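Local structure of excinuclease ABC, subunit A. (Deinococcus radiodurans, 2VF7) at residues M122-A127 with E140-N145; R585-D590 with A742-R747; W649-V652 with P658-Y661. The protein binds DNA, zinc and ATP as a UvrA-family ABC protein that hydrolyses ATP and probably takes part in recognising damaged DNA for excision repair. The protein carries 1 engineered substitution. All blocks are in the same frame, centred on the assembly; numbering follows the deposited sequence.

Contact 1. Residues M122-A127 with E140-N145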
loop_
_atom_site.group_PDB
_atom_site.type_symbol
_atom_site.label_atom_id
_atom_site.label_comp_id
_atom_site.label_asym_id
_atom_site.label_seq_id
_atom_site.Cartn_x
_atom_site.Cartn_y
_atom_site.Cartn_z
ATOM N N MET A 122 -16.636 -16.897 15.773
ATOM C CA MET A 122 -15.970 -18.109 16.235
ATOM C C MET A 122 -16.655 -18.694 17.465
ATOM O O MET A 122 -16.535 -19.891 17.726
ATOM C CB MET A 122 -14.511 -17.818 16.566
ATOM C CG MET A 122 -13.669 -17.346 15.409
ATOM S SD MET A 122 -12.089 -16.825 16.075
ATOM C CE MET A 122 -11.420 -15.840 14.731
ATOM N N LEU A 123 -17.352 -17.851 18.227
ATOM C CA LEU A 123 -18.124 -18.307 19.392
ATOM C C LEU A 123 -19.418 -19.005 18.980
ATOM O O LEU A 123 -19.857 -19.945 19.636
ATOM C CB LEU A 123 -18.421 -17.142 20.344
ATOM C CG LEU A 123 -19.267 -17.391 21.600
ATOM C CD1 LEU A 123 -18.744 -16.581 22.771
ATOM C CD2 LEU A 123 -20.737 -17.084 21.352
ATOM N N TYR A 124 -20.033 -18.517 17.909
ATOM C CA TYR A 124 -21.237 -19.123 17.354
ATOM C C TYR A 124 -20.888 -20.370 16.547
ATOM O O TYR A 124 -21.683 -21.312 16.468
ATOM C CB TYR A 124 -21.995 -18.109 16.491
ATOM C CG TYR A 124 -22.988 -17.254 17.257
ATOM C CD1 TYR A 124 -22.561 -16.174 18.047
ATOM C CD2 TYR A 124 -24.356 -17.523 17.192
ATOM C CE1 TYR A 124 -23.478 -15.385 18.755
ATOM C CE2 TYR A 124 -25.278 -16.741 17.893
ATOM C CZ TYR A 124 -24.833 -15.679 18.669
ATOM O OH TYR A 124 -25.751 -14.920 19.349
ATOM N N SER A 125 -19.686 -20.365 15.969
ATOM C CA SER A 125 -19.176 -21.481 15.171
ATOM C C SER A 125 -18.772 -22.700 16.008
ATOM O O SER A 125 -18.826 -23.831 15.518
ATOM C CB SER A 125 -17.986 -21.022 14.321
ATOM O OG SER A 125 -17.586 -22.040 13.419
ATOM N N ARG A 126 -18.376 -22.467 17.261
ATOM C CA ARG A 126 -17.827 -23.525 18.113
ATOM C C ARG A 126 -18.641 -23.851 19.370
ATOM O O ARG A 126 -18.620 -24.998 19.830
ATOM C CB ARG A 126 -16.382 -23.205 18.514
ATOM C CG ARG A 126 -15.400 -23.118 17.357
ATOM C CD ARG A 126 -14.061 -22.543 17.822
ATOM N NE ARG A 126 -13.322 -21.881 16.741
ATOM C CZ ARG A 126 -12.097 -21.368 16.861
ATOM N NH1 ARG A 126 -11.444 -21.436 18.015
ATOM N NH2 ARG A 126 -11.515 -20.789 15.819
ATOM N N ALA A 127 -19.350 -22.865 19.923
ATOM C CA ALA A 127 -19.997 -23.031 21.233
ATOM C C ALA A 127 -21.480 -22.624 21.307
ATOM O O ALA A 127 -22.052 -22.538 22.399
ATOM C CB ALA A 127 -19.188 -22.302 22.303
ATOM N N GLU A 140 -16.542 -18.079 8.968
ATOM C CA GLU A 140 -16.596 -17.347 7.703
ATOM C C GLU A 140 -18.048 -17.172 7.245
ATOM O O GLU A 140 -18.356 -16.252 6.485
ATOM C CB GLU A 140 -15.808 -18.095 6.611
ATOM C CG GLU A 140 -14.525 -18.818 7.079
ATOM C CD GLU A 140 -13.245 -18.019 6.849
ATOM O OE1 GLU A 140 -12.156 -18.565 7.138
ATOM O OE2 GLU A 140 -13.317 -16.857 6.380
ATOM N N GLY A 141 -18.927 -18.063 7.714
ATOM C CA GLY A 141 -20.336 -18.086 7.307
ATOM C C GLY A 141 -21.319 -17.466 8.279
ATOM O O GLY A 141 -22.522 -17.726 8.203
ATOM N N PHE A 142 -20.799 -16.663 9.204
ATOM C CA PHE A 142 -21.608 -15.826 10.091
ATOM C C PHE A 142 -21.418 -14.339 9.735
ATOM O O PHE A 142 -21.738 -13.451 10.528
ATOM C CB PHE A 142 -21.236 -16.087 11.556
ATOM C CG PHE A 142 -21.805 -17.360 12.111
ATOM C CD1 PHE A 142 -21.111 -18.559 11.993
ATOM C CD2 PHE A 142 -23.037 -17.361 12.759
ATOM C CE1 PHE A 142 -21.639 -19.736 12.505
ATOM C CE2 PHE A 142 -23.577 -18.535 13.272
ATOM C CZ PHE A 142 -22.876 -19.724 13.144
ATOM N N SER A 143 -20.893 -14.091 8.534
ATOM C CA SER A 143 -20.635 -12.744 8.031
ATOM C C SER A 143 -21.368 -12.516 6.712
ATOM O O SER A 143 -21.310 -13.359 5.822
ATOM C CB SER A 143 -19.134 -12.524 7.842
ATOM O OG SER A 143 -18.854 -11.192 7.449
ATOM N N PRO A 144 -22.071 -11.379 6.583
ATOM C CA PRO A 144 -22.777 -11.025 5.343
ATOM C C PRO A 144 -21.871 -10.665 4.158
ATOM O O PRO A 144 -22.365 -10.499 3.044
ATOM C CB PRO A 144 -23.611 -9.799 5.753
ATOM C CG PRO A 144 -23.607 -9.806 7.265
ATOM C CD PRO A 144 -22.280 -10.367 7.631
ATOM N N ASN A 145 -20.569 -10.542 4.395
ATOM C CA ASN A 145 -19.619 -10.112 3.359
ATOM C C ASN A 145 -18.952 -11.272 2.593
ATOM O O ASN A 145 -18.271 -11.053 1.583
ATOM C CB ASN A 145 -18.551 -9.190 3.967
ATOM C CG ASN A 145 -19.140 -8.153 4.912
ATOM O OD1 ASN A 145 -19.953 -7.313 4.515
ATOM N ND2 ASN A 145 -18.727 -8.208 6.173
#
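The Phe142 ring, carried by the loop that follows helix 116-127 and folds back on that same helix, receives the CB of Tyr124 over one of its faces. The methylene lies 3.9 Å from the ring centroid, 22° off the normal, which makes it a CH-pi contact. It is displaced from the middle toward the rim, on the side of CE2 and CZ; the closest approach is 3.6 Å, from Tyr124 CB to Phe142 CE2. The two side chains cross at about a right angle. Their rings are turned obliquely, planes 52° apart and centroids separated by 5.9 Å, so the pair is neither stacked nor T-shaped, and the aromatic part of Tyr124 adds little beyond CD2 at 4.1 Å from Phe142 CE2.

Although the first bond of the tyrosine side chain points at the loop, its far end leads away, and the hydroxyl is hydrogen-bonded to the carbonyl of Leu307. Phe142 holds CG opposite its own carbonyl carbon (chi1 -77°), which sends the ring out toward the helix. The CE1 corner of the ring comes within 4.0 Å of Ser125 N, obliquely. Ser125 OG bonds to the carbonyl of Val137, which ties the helix to the chain just after it. Helix 309-314 packs on both aromatic side chains through Ile309, and Val137 and Arg121 also pack on Phe142.

The contact lies away from the nucleotide and zinc sites, and no hydrogen bond joins 122-127 to 140-145. Cohesion between them is probably mainly dispersive, one aromatic face against a methylene and the adjoining backbone, while the buried hydroxyls of Tyr124 and Ser125 find their acceptors on backbone carbonyls elsewhere, so that closing this apolar interface strands neither of them.

Contact 2. Residues R585-D590 with A742-R747. Engineered in segment 742-747: Arg746 (natural residue Gln).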
loop_
_atom_site.group_PDB
_atom_site.type_symbol
_atom_site.label_atom_id
_atom_site.label_comp_id
_atom_site.label_asym_id
_atom_site.label_seq_id
_atom_site.Cartn_x
_atom_site.Cartn_y
_atom_site.Cartn_z
ATOM N N ARG A 585 -36.924 31.713 13.235
ATOM C CA ARG A 585 -35.961 30.870 12.550
ATOM C C ARG A 585 -35.290 29.866 13.479
ATOM O O ARG A 585 -35.113 30.117 14.672
ATOM C CB ARG A 585 -34.875 31.724 11.910
ATOM C CG ARG A 585 -35.307 32.490 10.695
ATOM C CD ARG A 585 -34.116 32.672 9.768
ATOM N NE ARG A 585 -32.941 33.200 10.465
ATOM C CZ ARG A 585 -31.682 32.992 10.084
ATOM N NH1 ARG A 585 -31.415 32.252 9.014
ATOM N NH2 ARG A 585 -30.684 33.514 10.785
ATOM N N LEU A 586 -34.936 28.727 12.892
ATOM C CA LEU A 586 -34.036 27.752 13.466
ATOM C C LEU A 586 -32.721 27.904 12.715
ATOM O O LEU A 586 -32.692 27.939 11.489
ATOM C CB LEU A 586 -34.623 26.345 13.264
ATOM C CG LEU A 586 -33.984 24.996 13.637
ATOM C CD1 LEU A 586 -32.962 24.532 12.619
ATOM C CD2 LEU A 586 -33.414 24.956 15.049
ATOM N N VAL A 587 -31.633 28.024 13.461
ATOM C CA VAL A 587 -30.294 27.973 12.881
ATOM C C VAL A 587 -29.491 26.926 13.640
ATOM O O VAL A 587 -29.292 27.056 14.840
ATOM C CB VAL A 587 -29.587 29.343 12.957
ATOM C CG1 VAL A 587 -28.097 29.189 12.701
ATOM C CG2 VAL A 587 -30.202 30.303 11.967
ATOM N N ARG A 588 -29.055 25.877 12.952
ATOM C CA ARG A 588 -28.223 24.888 13.607
ATOM C C ARG A 588 -26.771 25.043 13.173
ATOM O O ARG A 588 -26.484 25.248 11.999
ATOM C CB ARG A 588 -28.749 23.458 13.400
ATOM C CG ARG A 588 -28.160 22.687 12.215
ATOM C CD ARG A 588 -28.165 21.180 12.468
ATOM N NE ARG A 588 -27.479 20.845 13.715
ATOM C CZ ARG A 588 -27.078 19.622 14.060
ATOM N NH1 ARG A 588 -27.284 18.587 13.247
ATOM N NH2 ARG A 588 -26.461 19.443 15.227
ATOM N N VAL A 589 -25.863 24.965 14.137
ATOM C CA VAL A 589 -24.439 25.070 13.859
ATOM C C VAL A 589 -23.746 23.758 14.218
ATOM O O VAL A 589 -23.550 23.427 15.390
ATOM C CB VAL A 589 -23.797 26.293 14.565
ATOM C CG1 VAL A 589 -22.329 26.384 14.253
ATOM C CG2 VAL A 589 -24.495 27.573 14.125
ATOM N N ASP A 590 -23.398 23.022 13.167
ATOM C CA ASP A 590 -22.748 21.711 13.244
ATOM C C ASP A 590 -21.221 21.799 13.265
ATOM O O ASP A 590 -20.628 22.838 12.960
ATOM C CB ASP A 590 -23.201 20.835 12.055
ATOM C CG ASP A 590 -23.471 21.654 10.753
ATOM O OD1 ASP A 590 -24.103 21.102 9.819
ATOM O OD2 ASP A 590 -23.066 22.840 10.648
ATOM N N ALA A 742 -19.967 32.798 12.407
ATOM C CA ALA A 742 -19.705 34.186 12.026
ATOM C C ALA A 742 -20.583 34.612 10.860
ATOM O O ALA A 742 -21.042 35.759 10.798
ATOM C CB ALA A 742 -18.241 34.396 11.708
ATOM N N THR A 743 -20.827 33.666 9.951
ATOM C CA THR A 743 -21.741 33.860 8.827
ATOM C C THR A 743 -23.146 34.178 9.337
ATOM O O THR A 743 -23.869 34.960 8.720
ATOM C CB THR A 743 -21.763 32.627 7.895
ATOM O OG1 THR A 743 -20.418 32.223 7.610
ATOM C CG2 THR A 743 -22.455 32.941 6.583
ATOM N N GLU A 744 -23.511 33.589 10.472
ATOM C CA GLU A 744 -24.820 33.831 11.110
ATOM C C GLU A 744 -24.830 34.901 12.211
ATOM O O GLU A 744 -25.876 35.155 12.805
ATOM C CB GLU A 744 -25.377 32.525 11.688
ATOM C CG GLU A 744 -25.827 31.525 10.654
ATOM C CD GLU A 744 -26.902 32.080 9.763
ATOM O OE1 GLU A 744 -27.794 32.809 10.268
ATOM O OE2 GLU A 744 -26.858 31.792 8.553
ATOM N N LEU A 745 -23.686 35.522 12.489
ATOM C CA LEU A 745 -23.585 36.474 13.602
ATOM C C LEU A 745 -24.176 37.858 13.299
ATOM O O LEU A 745 -24.940 38.390 14.103
ATOM C CB LEU A 745 -22.140 36.607 14.075
ATOM C CG LEU A 745 -21.885 36.309 15.556
ATOM C CD1 LEU A 745 -22.426 34.933 15.928
ATOM C CD2 LEU A 745 -20.397 36.406 15.909
ATOM N N ARG A 746 -23.822 38.444 12.157
ATOM C CA ARG A 746 -24.379 39.757 11.770
ATOM C C ARG A 746 -25.773 39.722 11.109
ATOM O O ARG A 746 -26.457 40.753 11.058
ATOM C CB ARG A 746 -23.382 40.565 10.915
ATOM C CG ARG A 746 -22.562 41.578 11.719
ATOM C CD ARG A 746 -21.752 42.548 10.846
ATOM N NE ARG A 746 -22.585 43.364 9.945
ATOM C CZ ARG A 746 -23.386 44.365 10.320
ATOM N NH1 ARG A 746 -23.511 44.698 11.602
ATOM N NH2 ARG A 746 -24.080 45.031 9.405
ATOM N N ARG A 747 -26.196 38.550 10.621
ATOM C CA ARG A 747 -27.557 38.382 10.076
ATOM C C ARG A 747 -28.604 38.493 11.188
ATOM O O ARG A 747 -29.766 38.823 10.918
ATOM C CB ARG A 747 -27.750 37.038 9.348
ATOM C CG ARG A 747 -26.624 36.569 8.430
ATOM C CD ARG A 747 -26.946 35.175 7.858
ATOM N NE ARG A 747 -27.176 35.199 6.412
ATOM C CZ ARG A 747 -28.332 35.513 5.814
ATOM N NH1 ARG A 747 -29.411 35.824 6.530
ATOM N NH2 ARG A 747 -28.406 35.509 4.485
#
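Glu744 sets CG opposite its carbonyl carbon and then folds at chi2 (-59°), while Arg585 bends at its third torsion; the two turns bring carboxylate and guanidinium together in a salt bridge. Arg585 NH2 donates to Glu744 OE1 at 3.0 Å, with a nearly straight N-H...O angle of 168°. The acceptor sits at the edge of the guanidinium, close to its plane, and is met nearly end-on to its C-O bond. The planes of the two flat groups are 42° apart. Only NH2 is bonded across the contact, Arg585 NH1 being 3.9 Å from Glu744 OE1. Val587 packs alongside the bridge, CG2 over one face of the guanidinium, toward its rim, and its CG1 meets the aliphatic CG of Glu744 at 3.8 Å.

Strand 585-589 is, within this chain, an outermost strand of the mixed sheet in the second ABC nucleotide-binding unit, hydrogen-bonded in parallel fashion to strand 753-758. Glu744 comes just after helix 733-743, in the connection that leads into that neighbouring strand, and its backbone carbonyl is hydrogen-bonded to Tyr755 OH. Arg747 brings a second positive charge near the pair, its NH1 4.8 Å from Arg585 NH1, where the carboxylate of Glu744 probably offsets part of the repulsion.

Contact 3. Residues W649-V652 with P658-Y661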
loop_
_atom_site.group_PDB
_atom_site.type_symbol
_atom_site.label_atom_id
_atom_site.label_comp_id
_atom_site.label_asym_id
_atom_site.label_seq_id
_atom_site.Cartn_x
_atom_site.Cartn_y
_atom_site.Cartn_z
ATOM N N TRP A 649 -5.471 22.640 -5.775
ATOM C CA TRP A 649 -4.921 21.418 -5.205
ATOM C C TRP A 649 -5.389 20.177 -5.951
ATOM O O TRP A 649 -6.477 20.157 -6.521
ATOM C CB TRP A 649 -5.280 21.320 -3.726
ATOM C CG TRP A 649 -4.177 21.817 -2.849
ATOM C CD1 TRP A 649 -3.096 21.101 -2.393
ATOM C CD2 TRP A 649 -4.016 23.137 -2.343
ATOM N NE1 TRP A 649 -2.284 21.894 -1.616
ATOM C CE2 TRP A 649 -2.821 23.153 -1.577
ATOM C CE3 TRP A 649 -4.756 24.307 -2.466
ATOM C CZ2 TRP A 649 -2.365 24.283 -0.938
ATOM C CZ3 TRP A 649 -4.317 25.426 -1.814
ATOM C CH2 TRP A 649 -3.124 25.414 -1.060
ATOM N N VAL A 650 -4.548 19.150 -5.953
ATOM C CA VAL A 650 -4.826 17.920 -6.688
ATOM C C VAL A 650 -4.694 16.678 -5.796
ATOM O O VAL A 650 -3.776 16.582 -4.973
ATOM C CB VAL A 650 -3.944 17.812 -7.967
ATOM C CG1 VAL A 650 -2.519 17.295 -7.648
ATOM C CG2 VAL A 650 -4.624 16.939 -9.014
ATOM N N MET A 651 -5.626 15.742 -5.962
ATOM C CA MET A 651 -5.642 14.515 -5.166
ATOM C C MET A 651 -4.542 13.533 -5.585
ATOM O O MET A 651 -4.388 13.205 -6.767
ATOM C CB MET A 651 -7.012 13.827 -5.235
ATOM C CG MET A 651 -7.104 12.551 -4.398
ATOM S SD MET A 651 -8.076 12.705 -2.891
ATOM C CE MET A 651 -9.600 11.955 -3.463
ATOM N N VAL A 652 -3.787 13.063 -4.601
ATOM C CA VAL A 652 -2.753 12.085 -4.858
ATOM C C VAL A 652 -3.208 10.703 -4.388
ATOM O O VAL A 652 -2.933 10.283 -3.263
ATOM C CB VAL A 652 -1.354 12.518 -4.316
ATOM C CG1 VAL A 652 -0.835 13.723 -5.104
ATOM C CG2 VAL A 652 -1.385 12.832 -2.830
ATOM N N PRO A 658 -5.807 6.467 3.316
ATOM C CA PRO A 658 -6.527 7.673 2.921
ATOM C C PRO A 658 -5.706 8.652 2.088
ATOM O O PRO A 658 -4.667 9.146 2.540
ATOM C CB PRO A 658 -6.936 8.269 4.269
ATOM C CG PRO A 658 -7.181 7.035 5.150
ATOM C CD PRO A 658 -6.456 5.847 4.488
ATOM N N SER A 659 -6.174 8.902 0.868
ATOM C CA SER A 659 -5.557 9.860 -0.061
ATOM C C SER A 659 -5.455 11.276 0.531
ATOM O O SER A 659 -6.275 11.658 1.367
ATOM C CB SER A 659 -6.363 9.886 -1.367
ATOM O OG SER A 659 -5.541 10.152 -2.490
ATOM N N VAL A 660 -4.444 12.041 0.101
ATOM C CA VAL A 660 -4.253 13.439 0.534
ATOM C C VAL A 660 -4.123 14.408 -0.652
ATOM O O VAL A 660 -4.161 13.985 -1.796
ATOM C CB VAL A 660 -3.024 13.603 1.486
ATOM C CG1 VAL A 660 -3.228 12.832 2.782
ATOM C CG2 VAL A 660 -1.721 13.195 0.803
ATOM N N TYR A 661 -3.957 15.701 -0.368
ATOM C CA TYR A 661 -3.892 16.744 -1.412
ATOM C C TYR A 661 -2.507 17.382 -1.590
ATOM O O TYR A 661 -1.850 17.726 -0.621
ATOM C CB TYR A 661 -4.952 17.838 -1.174
ATOM C CG TYR A 661 -6.377 17.421 -1.497
ATOM C CD1 TYR A 661 -7.225 16.922 -0.501
ATOM C CD2 TYR A 661 -6.873 17.518 -2.798
ATOM C CE1 TYR A 661 -8.544 16.537 -0.796
ATOM C CE2 TYR A 661 -8.182 17.137 -3.112
ATOM C CZ TYR A 661 -9.021 16.656 -2.104
ATOM O OH TYR A 661 -10.319 16.268 -2.414
#
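Two hydrogen bonds join Val652 to the returning segment 658-661 of this antiparallel hairpin. Its amide N donates to Val660 O at 3.0 Å, almost straight. Its carbonyl is met by Ser659 OG, 2.7 Å from Val652 O; the hydroxyl approaches well above the carbonyl plane, with a C=O...O angle of only 94°. A weaker backbone contact lies further along, where the CA of Tyr661 points its hydrogen at Val650 O. Met651 and Tyr661 form a non-hydrogen-bonded pair between the Val652-Val660 bond and the backbone bond of Val650 with Ala662.

Sulfur and ring meet on the side of the sheet that carries this pair. Met651 SD stands over one face of the Tyr661 ring, 4.5 Å from its centroid and 23° off the normal, a Met-aromatic contact. With CG anti to the backbone N (chi1 -179°), the methionine chain bends at the next two torsions, keeping its thioether near both the tyrosine and Ser659: Met651 CG is 3.4 Å from Ser659 OG.

Apolar packing completes the pairing. On the opposite side, Val652 CG2 and Val660 CG2 touch at 3.7 Å. At the far end Trp649 CD1 reaches Tyr661 CB at 3.9 Å, the indole presenting its edge to the tyrosine backbone.

Strand 660-663 runs on to Cys664, which binds zinc together with Cys641, Cys644 and Cys667. Helix 77-80 packs against Val652 and Val660, Tyr661 touches Pro598, and Trp649 lies on Pro727 and the ADP-binding Glu730, while Pro658 touches Ser70 of the second subunit.

Contacts 2 and 3 both lie in the sequence range of the second ABC unit, and contact 3 is nested in the long loop that contact 2 closes; their centres are 31 Å apart and their nearest atoms about 19 Å. Contact 1 comes earlier in the chain and on the other side of its centre from contact 2, 49 Å between centres. It is 38 Å from contact 3, again between centres. Contact 3 alone approaches bound ligands: the Trp649 side chain is about 7 Å from an ADP and touches Glu730 of the ADP site that also includes Lys49, and that of Val650 is about 7 Å from a zinc ion. Contacts 1 and 2 lie away from these sites.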